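Local atomic coordinates of beta-n-acetylhexosaminidase (Streptococcus pneumoniae, PDB entry 4AZI), a protein that hydrolyses terminal beta-linked N-acetylhexosamine residues from glycans, as a family 20 glycoside hydrolase catalytic module of the pneumococcal exo-beta-D-N-acetylglucosaminidase StrH. Residues 53-58 with 164-169; 158-163 with 211-216; 176-181 with 225-230. The protein carries 2 engineered substitutions. One frame throughout, in Å; residues are numbered along the deposited sequence.

Contact 1 (53-58 with 164-169)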
loop_
_atom_site.group_PDB
_atom_site.type_symbol
_atom_site.label_atom_id
_atom_site.label_comp_id
_atom_site.label_asym_id
_atom_site.label_seq_id
_atom_site.Cartn_x
_atom_site.Cartn_y
_atom_site.Cartn_z
ATOM N N PHE A 53 -10.308 -8.584 4.630
ATOM C CA PHE A 53 -9.422 -9.731 4.800
ATOM C C PHE A 53 -9.684 -10.406 6.135
ATOM O O PHE A 53 -9.571 -9.785 7.195
ATOM C CB PHE A 53 -7.952 -9.311 4.686
ATOM C CG PHE A 53 -6.967 -10.440 4.855
ATOM C CD1 PHE A 53 -7.223 -11.708 4.335
ATOM C CD2 PHE A 53 -5.760 -10.223 5.510
ATOM C CE1 PHE A 53 -6.301 -12.739 4.482
ATOM C CE2 PHE A 53 -4.830 -11.247 5.657
ATOM C CZ PHE A 53 -5.103 -12.508 5.142
ATOM N N LEU A 54 -10.029 -11.687 6.065
ATOM C CA LEU A 54 -10.180 -12.518 7.255
ATOM C C LEU A 54 -9.216 -13.692 7.219
ATOM O O LEU A 54 -9.128 -14.411 6.217
ATOM C CB LEU A 54 -11.609 -13.045 7.383
ATOM C CG LEU A 54 -12.759 -12.040 7.389
ATOM C CD1 LEU A 54 -14.076 -12.774 7.160
ATOM C CD2 LEU A 54 -12.771 -11.264 8.698
ATOM N N LEU A 55 -8.495 -13.865 8.323
ATOM C CA LEU A 55 -7.663 -15.035 8.539
ATOM C C LEU A 55 -8.546 -16.222 8.908
ATOM O O LEU A 55 -9.679 -16.042 9.356
ATOM C CB LEU A 55 -6.678 -14.781 9.687
ATOM C CG LEU A 55 -5.870 -13.481 9.719
ATOM C CD1 LEU A 55 -5.280 -13.251 11.103
ATOM C CD2 LEU A 55 -4.790 -13.491 8.647
ATOM N N ASP A 56 -8.008 -17.429 8.756
ATOM C CA ASP A 56 -8.711 -18.642 9.160
ATOM C C ASP A 56 -9.056 -18.642 10.646
ATOM O O ASP A 56 -10.171 -19.012 11.010
ATOM C CB ASP A 56 -7.909 -19.888 8.790
ATOM C CG ASP A 56 -7.781 -20.067 7.290
ATOM O OD1 ASP A 56 -8.707 -19.660 6.558
ATOM O OD2 ASP A 56 -6.753 -20.615 6.844
ATOM N N ASP A 57 -8.101 -18.227 11.484
ATOM C CA ASP A 57 -8.347 -18.023 12.910
ATOM C C ASP A 57 -8.303 -16.545 13.290
ATOM O O ASP A 57 -7.249 -15.904 13.225
ATOM C CB ASP A 57 -7.340 -18.786 13.792
ATOM C CG ASP A 57 -7.561 -18.514 15.274
ATOM O OD1 ASP A 57 -8.726 -18.332 15.674
ATOM O OD2 ASP A 57 -6.586 -18.472 16.048
ATOM N N MET A 58 -9.446 -16.034 13.732
ATOM C CA MET A 58 -9.591 -14.625 14.075
ATOM C C MET A 58 -9.809 -14.426 15.572
ATOM O O MET A 58 -10.380 -13.420 15.990
ATOM C CB MET A 58 -10.741 -13.997 13.270
ATOM C CG MET A 58 -10.434 -13.798 11.797
ATOM S SD MET A 58 -9.083 -12.638 11.495
ATOM C CE MET A 58 -9.863 -11.055 11.774
ATOM N N GLY A 164 -1.954 -7.024 15.393
ATOM C CA GLY A 164 -0.952 -8.039 15.745
ATOM C C GLY A 164 -1.155 -9.371 15.034
ATOM O O GLY A 164 -0.198 -9.954 14.506
ATOM N N LYS A 165 -2.392 -9.868 15.021
ATOM C CA LYS A 165 -2.717 -11.112 14.312
ATOM C C LYS A 165 -2.443 -11.005 12.819
ATOM O O LYS A 165 -1.769 -11.871 12.266
ATOM C CB LYS A 165 -4.157 -11.571 14.566
ATOM C CG LYS A 165 -4.395 -12.124 15.962
ATOM C CD LYS A 165 -3.570 -13.371 16.260
ATOM C CE LYS A 165 -3.706 -13.725 17.733
ATOM N NZ LYS A 165 -2.912 -14.918 18.147
ATOM N N TYR A 166 -2.938 -9.946 12.171
ATOM C CA TYR A 166 -2.621 -9.715 10.755
ATOM C C TYR A 166 -1.110 -9.673 10.522
ATOM O O TYR A 166 -0.611 -10.291 9.585
ATOM C CB TYR A 166 -3.278 -8.435 10.209
ATOM C CG TYR A 166 -4.779 -8.513 10.017
ATOM C CD1 TYR A 166 -5.346 -9.402 9.097
ATOM C CD2 TYR A 166 -5.635 -7.679 10.738
ATOM C CE1 TYR A 166 -6.720 -9.469 8.915
ATOM C CE2 TYR A 166 -7.014 -7.737 10.561
ATOM C CZ TYR A 166 -7.549 -8.637 9.646
ATOM O OH TYR A 166 -8.908 -8.700 9.458
ATOM N N MET A 167 -0.386 -8.957 11.381
ATOM C CA MET A 167 1.072 -8.888 11.273
ATOM C C MET A 167 1.710 -10.281 11.443
ATOM O O MET A 167 2.695 -10.605 10.764
ATOM C CB MET A 167 1.651 -7.910 12.296
ATOM C CG MET A 167 1.448 -6.439 12.000
ATOM S SD MET A 167 2.230 -5.505 13.336
ATOM C CE MET A 167 2.129 -3.814 12.730
ATOM N N ASP A 168 1.124 -11.098 12.327
ATOM C CA ASP A 168 1.525 -12.495 12.505
ATOM C C ASP A 168 1.433 -13.292 11.191
ATOM O O ASP A 168 2.366 -14.025 10.844
ATOM C CB ASP A 168 0.756 -13.165 13.674
ATOM C CG ASP A 168 1.156 -12.590 15.055
ATOM O OD1 ASP A 168 2.239 -12.000 15.151
ATOM O OD2 ASP A 168 0.401 -12.720 16.049
ATOM N N PHE A 169 0.340 -13.123 10.446
ATOM C CA PHE A 169 0.196 -13.810 9.148
ATOM C C PHE A 169 1.214 -13.334 8.092
ATOM O O PHE A 169 1.796 -14.155 7.384
ATOM C CB PHE A 169 -1.243 -13.711 8.625
ATOM C CG PHE A 169 -1.393 -14.083 7.173
ATOM C CD1 PHE A 169 -1.536 -15.418 6.791
ATOM C CD2 PHE A 169 -1.390 -13.099 6.183
ATOM C CE1 PHE A 169 -1.672 -15.761 5.454
ATOM C CE2 PHE A 169 -1.523 -13.438 4.838
ATOM C CZ PHE A 169 -1.654 -14.770 4.477
#
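Y166 reaches from helix 153-170 to the loop segment 53-58 and donates its phenol hydroxyl to the backbone of F53. The bond from Y166 OH to F53 O is short, 2.6 Å. The hydroxyl sits almost in line with the carbonyl, at a C=O...O angle of 169°. The ring of F53 runs back past that of Y166 in the opposite direction, with F53 CD2 3.6 Å from Y166 CE1. Their planes are 34° apart, so the pair is neither a flat stack nor a T. The far end of the F53 ring, CZ, meets F169. CG of F53 is anti to its backbone N (chi1 180°), which carries the ring toward the helix. Its edge then points at the face of F169 in an offset edge-to-face pair, with F53 CZ 3.7 Å from F169 CE2.

L55 splits its two methyls along the helix. CD2 lies 3.6 Å from F169 CB, and CD1 rests near the backbone carbonyl of K165. M58 comes from the other end of the segment. Its chain bends at chi2 and chi3 and brings CE to 3.4 Å from Y166 OH. The sulfur makes an oblique Met-aromatic contact with the Y166 ring and accepts a weak bond from L55 N, which ties the loop to itself.

Helices 69-83 and 94-106 back this layer: V72 and I76 touch M58, while V97 touches F53. K173 makes a cation-pi contact with F169. This buried aromatic cluster anchors a loop that follows strand 41-45 to a helix on the outside of the TIM barrel.

Contact 2 (158-163 with 211-216); sequences FVKALI and NTLAAM. With BCN (bicine), chain J.
Two neighbouring helices of the outer layer of the TIM barrel, 153-170 and 203-219, meet here beside a bound bicine. The two segments run nearly parallel, 24° apart, with axes 11.2 Å from each other at closest approach. At this spacing the helices meet through side chains.

M216 reaches across from helix 203-219. Its chain is extended at chi2 and turns at chi3 (58°), which puts the methyl CE 3.2 Å from K160 O. The same methyl lies 4.3 Å from I163 CG2. Deeper toward the barrel, the tips of I163 and L213 meet loosely, CD1 to CD1, at 4.3 Å. I115 and S117 of strand 110-117 close the floor below I163.

On the outer side, the aliphatic part of K160 crosses T212 at about a right angle, with K160 CD 3.8 Å from T212 CG2. OG1 of T212 is hydrogen-bonded to E208 O of its own helix; CG2, anti to the backbone N, is the branch that meets K160. Y209, one turn earlier on helix 203-219, also packs on K160 and I163.

Bicine lies against helix 203-219 on this outer side. Its carboxylate oxygen O22 is 3.3 Å from M216 CG and 3.5 Å from A215 CB, while O21 approaches T212 CG2. These are contacts with carbon atoms. The apolar seam between adjacent helices, laid over the strands they cover, is characteristic of the beta/alpha barrel.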
loop_
_atom_site.group_PDB
_atom_site.type_symbol
_atom_site.label_atom_id
_atom_site.label_comp_id
_atom_site.label_asym_id
_atom_site.label_seq_id
_atom_site.Cartn_x
_atom_site.Cartn_y
_atom_site.Cartn_z
ATOM N N PHE A 158 -8.044 -3.780 21.874
ATOM C CA PHE A 158 -8.588 -4.684 20.864
ATOM C C PHE A 158 -7.936 -4.519 19.493
ATOM O O PHE A 158 -7.481 -5.496 18.895
ATOM C CB PHE A 158 -10.093 -4.532 20.720
ATOM C CG PHE A 158 -10.693 -5.555 19.818
ATOM C CD1 PHE A 158 -11.047 -6.802 20.313
ATOM C CD2 PHE A 158 -10.861 -5.290 18.463
ATOM C CE1 PHE A 158 -11.581 -7.762 19.476
ATOM C CE2 PHE A 158 -11.392 -6.245 17.621
ATOM C CZ PHE A 158 -11.753 -7.484 18.130
ATOM N N VAL A 159 -7.915 -3.289 18.992
ATOM C CA VAL A 159 -7.377 -3.015 17.660
ATOM C C VAL A 159 -5.917 -3.445 17.543
ATOM O O VAL A 159 -5.555 -4.107 16.579
ATOM C CB VAL A 159 -7.585 -1.545 17.254
ATOM C CG1 VAL A 159 -6.837 -1.215 15.974
ATOM C CG2 VAL A 159 -9.073 -1.283 17.062
ATOM N N LYS A 160 -5.102 -3.090 18.539
ATOM C CA LYS A 160 -3.701 -3.493 18.578
ATOM C C LYS A 160 -3.515 -5.007 18.492
ATOM O O LYS A 160 -2.616 -5.486 17.794
ATOM C CB LYS A 160 -3.015 -2.982 19.846
ATOM C CG LYS A 160 -2.745 -1.490 19.851
ATOM C CD LYS A 160 -1.877 -1.123 21.036
ATOM C CE LYS A 160 -2.450 0.052 21.804
ATOM N NZ LYS A 160 -1.592 0.392 22.978
ATOM N N ALA A 161 -4.352 -5.747 19.221
ATOM C CA ALA A 161 -4.314 -7.202 19.196
ATOM C C ALA A 161 -4.685 -7.715 17.808
ATOM O O ALA A 161 -4.009 -8.600 17.283
ATOM C CB ALA A 161 -5.242 -7.793 20.258
ATOM N N LEU A 162 -5.740 -7.139 17.220
ATOM C CA LEU A 162 -6.191 -7.485 15.858
ATOM C C LEU A 162 -5.102 -7.244 14.815
ATOM O O LEU A 162 -4.809 -8.115 14.000
ATOM C CB LEU A 162 -7.452 -6.700 15.481
ATOM C CG LEU A 162 -8.053 -7.028 14.104
ATOM C CD1 LEU A 162 -8.457 -8.493 14.046
ATOM C CD2 LEU A 162 -9.247 -6.125 13.822
ATOM N N ILE A 163 -4.495 -6.062 14.849
ATOM C CA ILE A 163 -3.409 -5.754 13.912
ATOM C C ILE A 163 -2.191 -6.652 14.136
ATOM O O ILE A 163 -1.501 -7.004 13.181
ATOM C CB ILE A 163 -3.059 -4.254 13.905
ATOM C CG1 ILE A 163 -4.149 -3.506 13.131
ATOM C CG2 ILE A 163 -1.709 -4.009 13.241
ATOM C CD1 ILE A 163 -4.300 -2.066 13.528
ATOM N N ASN A 211 3.909 4.758 17.455
ATOM C CA ASN A 211 5.170 4.144 17.820
ATOM C C ASN A 211 4.983 2.668 18.212
ATOM O O ASN A 211 5.796 1.804 17.845
ATOM C CB ASN A 211 5.845 4.948 18.947
ATOM C CG ASN A 211 6.318 6.329 18.496
ATOM O OD1 ASN A 211 6.450 6.599 17.299
ATOM N ND2 ASN A 211 6.590 7.217 19.468
ATOM N N THR A 212 3.897 2.384 18.932
ATOM C CA THR A 212 3.533 1.013 19.276
ATOM C C THR A 212 3.410 0.117 18.031
ATOM O O THR A 212 4.033 -0.960 17.963
ATOM C CB THR A 212 2.247 0.977 20.135
ATOM O OG1 THR A 212 2.512 1.622 21.394
ATOM C CG2 THR A 212 1.802 -0.448 20.388
ATOM N N LEU A 213 2.624 0.570 17.049
ATOM C CA LEU A 213 2.447 -0.178 15.802
ATOM C C LEU A 213 3.746 -0.368 15.010
ATOM O O LEU A 213 3.911 -1.388 14.324
ATOM C CB LEU A 213 1.371 0.456 14.908
ATOM C CG LEU A 213 -0.077 0.436 15.413
ATOM C CD1 LEU A 213 -1.025 0.663 14.250
ATOM C CD2 LEU A 213 -0.420 -0.872 16.120
ATOM N N ALA A 214 4.639 0.620 15.094
ATOM C CA ALA A 214 5.970 0.552 14.472
ATOM C C ALA A 214 6.809 -0.515 15.166
ATOM O O ALA A 214 7.407 -1.381 14.509
ATOM C CB ALA A 214 6.665 1.915 14.537
ATOM N N ALA A 215 6.826 -0.470 16.497
ATOM C CA ALA A 215 7.523 -1.473 17.306
ATOM C C ALA A 215 6.996 -2.884 17.039
ATOM O O ALA A 215 7.762 -3.852 16.982
ATOM C CB ALA A 215 7.392 -1.139 18.777
ATOM N N MET A 216 5.683 -2.988 16.874
ATOM C CA MET A 216 5.042 -4.265 16.677
ATOM C C MET A 216 5.500 -4.857 15.355
ATOM O O MET A 216 5.797 -6.056 15.271
ATOM C CB MET A 216 3.529 -4.095 16.704
ATOM C CG MET A 216 2.919 -4.205 18.093
ATOM S SD MET A 216 1.200 -3.665 18.158
ATOM C CE MET A 216 0.408 -4.735 16.944
HETATM N N1 BCN J . 6.565 -1.289 22.729
HETATM C C1 BCN J . 6.473 -2.675 22.193
HETATM C C2 BCN J . 5.171 -2.957 21.424
HETATM O O21 BCN J . 4.088 -2.703 22.000
HETATM O O22 BCN J . 5.292 -3.442 20.278
HETATM C C3 BCN J . 5.898 -0.240 21.918
HETATM C C4 BCN J . 6.004 1.155 22.550
HETATM O O4 BCN J . 6.559 2.064 21.591
HETATM C C5 BCN J . 7.944 -0.982 23.205
HETATM C C6 BCN J . 8.967 -0.739 22.076
HETATM O O6 BCN J . 9.805 -1.890 21.928
#

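Contact 3 (176-181 with 225-230); sequences IFNFGT and MAFNDG. With OAN (O-(2-acetamido-2-deoxy D-glucopyranosylidene) amino-N-phenylcarbamate), chain C.
F179 lays one face of its ring over A226, whose CB stands 4.1 Å from the ring centroid in a CH-pi contact. CG of F179 takes the crowded position between backbone N and carbonyl carbon (chi1 63°), which swings the ring across the neighbouring strand. L213 and A214 of helix 203-219 pack on it too.

Under these side chains the strands 176-180 and 223-227 run parallel. M225 N bonds F177 O, and F179 N bonds M225 O, the usual parallel alternation about N178. G180 O takes two donors, F227 N at 2.9 Å and T181 OG1, whose approach is very short at 2.5 Å. A water donates to T181 OG1 and F227 O and accepts from G230 N.

N178 points to the same face of the sheet as M225. Its OD1 closes an Asx turn with G180 N at 3.0 Å, the donor nitrogen lying above the amide plane, 53° out of it. Its ND2 bonds H43 NE2 and lies 3.7 Å from F227 CZ, with the amide and ring planes about 70° apart. The M225 chain bends at chi3, placing CE 3.7 Å from N178 CB, and its CB meets I176 CG2.

The F227 ring carries the contact into the sugar site. The inhibitor's acetamido methyl CAH sits over the centre of one face, 3.8 Å from F227 CG. D229, just beyond, bonds W250 and Y257, two more residues of the pocket. F227 thus forms part of the acetamido pocket at the C-terminal ends of the barrel strands, where family 20 hexosaminidases place their active site.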
loop_
_atom_site.group_PDB
_atom_site.type_symbol
_atom_site.label_atom_id
_atom_site.label_comp_id
_atom_site.label_asym_id
_atom_site.label_seq_id
_atom_site.Cartn_x
_atom_site.Cartn_y
_atom_site.Cartn_z
ATOM N N ILE A 176 7.310 -5.574 3.974
ATOM C CA ILE A 176 6.761 -4.314 4.496
ATOM C C ILE A 176 5.338 -4.481 5.022
ATOM O O ILE A 176 4.584 -5.292 4.516
ATOM C CB ILE A 176 6.826 -3.175 3.447
ATOM C CG1 ILE A 176 8.280 -2.896 3.047
ATOM C CG2 ILE A 176 6.207 -1.885 3.998
ATOM C CD1 ILE A 176 8.471 -2.206 1.705
ATOM N N PHE A 177 4.998 -3.731 6.066
ATOM C CA PHE A 177 3.613 -3.646 6.544
ATOM C C PHE A 177 3.220 -2.185 6.736
ATOM O O PHE A 177 3.846 -1.463 7.517
ATOM C CB PHE A 177 3.420 -4.428 7.857
ATOM C CG PHE A 177 1.974 -4.577 8.277
ATOM C CD1 PHE A 177 1.358 -3.610 9.072
ATOM C CD2 PHE A 177 1.223 -5.693 7.875
ATOM C CE1 PHE A 177 0.025 -3.747 9.458
ATOM C CE2 PHE A 177 -0.101 -5.836 8.268
ATOM C CZ PHE A 177 -0.701 -4.861 9.063
ATOM N N ASN A 178 2.185 -1.749 6.022
ATOM C CA ASN A 178 1.694 -0.374 6.134
ATOM C C ASN A 178 0.545 -0.253 7.142
ATOM O O ASN A 178 -0.553 -0.759 6.888
ATOM C CB ASN A 178 1.244 0.155 4.764
ATOM C CG ASN A 178 0.921 1.649 4.781
ATOM O OD1 ASN A 178 1.141 2.343 5.777
ATOM N ND2 ASN A 178 0.395 2.151 3.660
ATOM N N PHE A 179 0.809 0.421 8.264
ATOM C CA PHE A 179 -0.212 0.682 9.299
ATOM C C PHE A 179 -0.998 1.996 9.129
ATOM O O PHE A 179 -1.900 2.306 9.920
ATOM C CB PHE A 179 0.324 0.481 10.748
ATOM C CG PHE A 179 1.444 1.403 11.164
ATOM C CD1 PHE A 179 1.173 2.651 11.723
ATOM C CD2 PHE A 179 2.775 0.985 11.104
ATOM C CE1 PHE A 179 2.199 3.484 12.148
ATOM C CE2 PHE A 179 3.806 1.821 11.534
ATOM C CZ PHE A 179 3.519 3.067 12.056
ATOM N N GLY A 180 -0.659 2.752 8.086
ATOM C CA GLY A 180 -1.500 3.853 7.616
ATOM C C GLY A 180 -1.363 5.127 8.419
ATOM O O GLY A 180 -0.341 5.798 8.339
ATOM N N THR A 181 -2.419 5.438 9.180
ATOM C CA THR A 181 -2.524 6.585 10.109
ATOM C C THR A 181 -2.888 7.923 9.455
ATOM O O THR A 181 -2.879 8.961 10.123
ATOM C CB THR A 181 -1.321 6.742 11.094
ATOM O OG1 THR A 181 -0.180 7.267 10.404
ATOM C CG2 THR A 181 -0.960 5.417 11.739
ATOM N N MET A 225 5.659 0.860 7.728
ATOM C CA MET A 225 5.398 1.971 6.838
ATOM C C MET A 225 4.141 2.661 7.329
ATOM O O MET A 225 3.239 2.008 7.857
ATOM C CB MET A 225 5.224 1.490 5.389
ATOM C CG MET A 225 5.122 2.640 4.390
ATOM S SD MET A 225 5.304 2.194 2.652
ATOM C CE MET A 225 3.760 1.371 2.307
ATOM N N ALA A 226 4.097 3.983 7.174
ATOM C CA ALA A 226 2.903 4.768 7.486
ATOM C C ALA A 226 2.805 5.940 6.517
ATOM O O ALA A 226 3.802 6.323 5.910
ATOM C CB ALA A 226 2.966 5.277 8.920
ATOM N N PHE A 227 1.613 6.513 6.375
ATOM C CA PHE A 227 1.464 7.746 5.605
ATOM C C PHE A 227 2.045 8.908 6.399
ATOM O O PHE A 227 2.179 8.833 7.615
ATOM C CB PHE A 227 0.010 8.006 5.222
ATOM C CG PHE A 227 -0.552 6.981 4.293
ATOM C CD1 PHE A 227 -0.016 6.809 3.021
ATOM C CD2 PHE A 227 -1.601 6.171 4.695
ATOM C CE1 PHE A 227 -0.521 5.847 2.167
ATOM C CE2 PHE A 227 -2.115 5.212 3.847
ATOM C CZ PHE A 227 -1.570 5.043 2.585
ATOM N N ASN A 228 2.406 9.978 5.706
ATOM C CA ASN A 228 3.170 11.049 6.343
ATOM C C ASN A 228 2.384 11.952 7.292
ATOM O O ASN A 228 2.983 12.570 8.165
ATOM C CB ASN A 228 3.880 11.898 5.282
ATOM C CG ASN A 228 2.912 12.566 4.335
ATOM O OD1 ASN A 228 2.397 11.939 3.411
ATOM N ND2 ASN A 228 2.663 13.851 4.557
ATOM N N ASP A 229 1.060 12.006 7.126
ATOM C CA ASP A 229 0.192 13.001 7.805
ATOM C C ASP A 229 0.510 13.259 9.281
ATOM O O ASP A 229 0.702 14.402 9.694
ATOM C CB ASP A 229 -1.291 12.603 7.727
ATOM C CG ASP A 229 -1.749 12.272 6.323
ATOM O OD1 ASP A 229 -1.033 11.554 5.598
ATOM O OD2 ASP A 229 -2.854 12.709 5.959
ATOM N N GLY A 230 0.553 12.190 10.072
ATOM C CA GLY A 230 0.585 12.329 11.516
ATOM C C GLY A 230 1.959 12.583 12.086
ATOM O O GLY A 230 2.092 12.792 13.282
HETATM C CAH OAN C . -3.166 8.815 2.249
HETATM C CAG OAN C . -4.330 9.174 1.314
HETATM O OAN OAN C . -4.127 9.366 0.124
HETATM N NAI OAN C . -5.527 9.264 1.898
HETATM C CAB OAN C . -6.788 9.582 1.195
HETATM C CAC OAN C . -7.363 8.310 0.570
HETATM O OAJ OAN C . -8.091 7.580 1.565
HETATM C CAD OAN C . -8.278 8.636 -0.602
HETATM O OAK OAN C . -8.785 7.407 -1.102
HETATM C CAE OAN C . -7.467 9.344 -1.698
HETATM C CAF OAN C . -8.282 9.776 -2.921
HETATM O OAM OAN C . -9.237 10.777 -2.556
HETATM O OAL OAN C . -6.754 10.511 -1.206
HETATM C CAA OAN C . -6.605 10.696 0.141
HETATM N NAY OAN C . -6.270 11.905 0.538
HETATM O OAQ OAN C . -6.130 12.840 -0.446
HETATM C CAP OAN C . -6.445 14.113 -0.063
HETATM O OAR OAN C . -6.285 15.044 -0.854
HETATM N NAO OAN C . -6.926 14.268 1.180
HETATM C CAS OAN C . -7.251 15.439 1.750
HETATM C CAT OAN C . -6.712 15.727 3.004
HETATM C CAU OAN C . -7.017 16.927 3.646
HETATM C CAV OAN C . -7.864 17.849 3.034
HETATM C CAW OAN C . -8.413 17.567 1.775
HETATM C CAX OAN C . -8.110 16.363 1.133
HETATM O O HOH W 1 -0.140 9.703 8.865
#

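The three contacts run from the barrel's outer layer inward. Contacts 1 and 2 share helix 153-170, and their centres are about 13 Å apart. Contact 3 is nearest the centre of the chain. Its centre lies about 12 Å from that of contact 2 and about 19 Å from that of contact 1. Along the chain the segments of contacts 1 and 2 alternate, as do those of 2 and 3, while contact 1 closes before contact 3 opens. Contact 2 pairs the helices and contact 3 the strands of two successive helix-strand units. M58 CE lies 3.7 Å from L162 CD1, and M167 CE 3.7 Å from F177 CD1. Packing thus leads from segment 53-58 toward a strand whose F227 lines the inhibitor pocket.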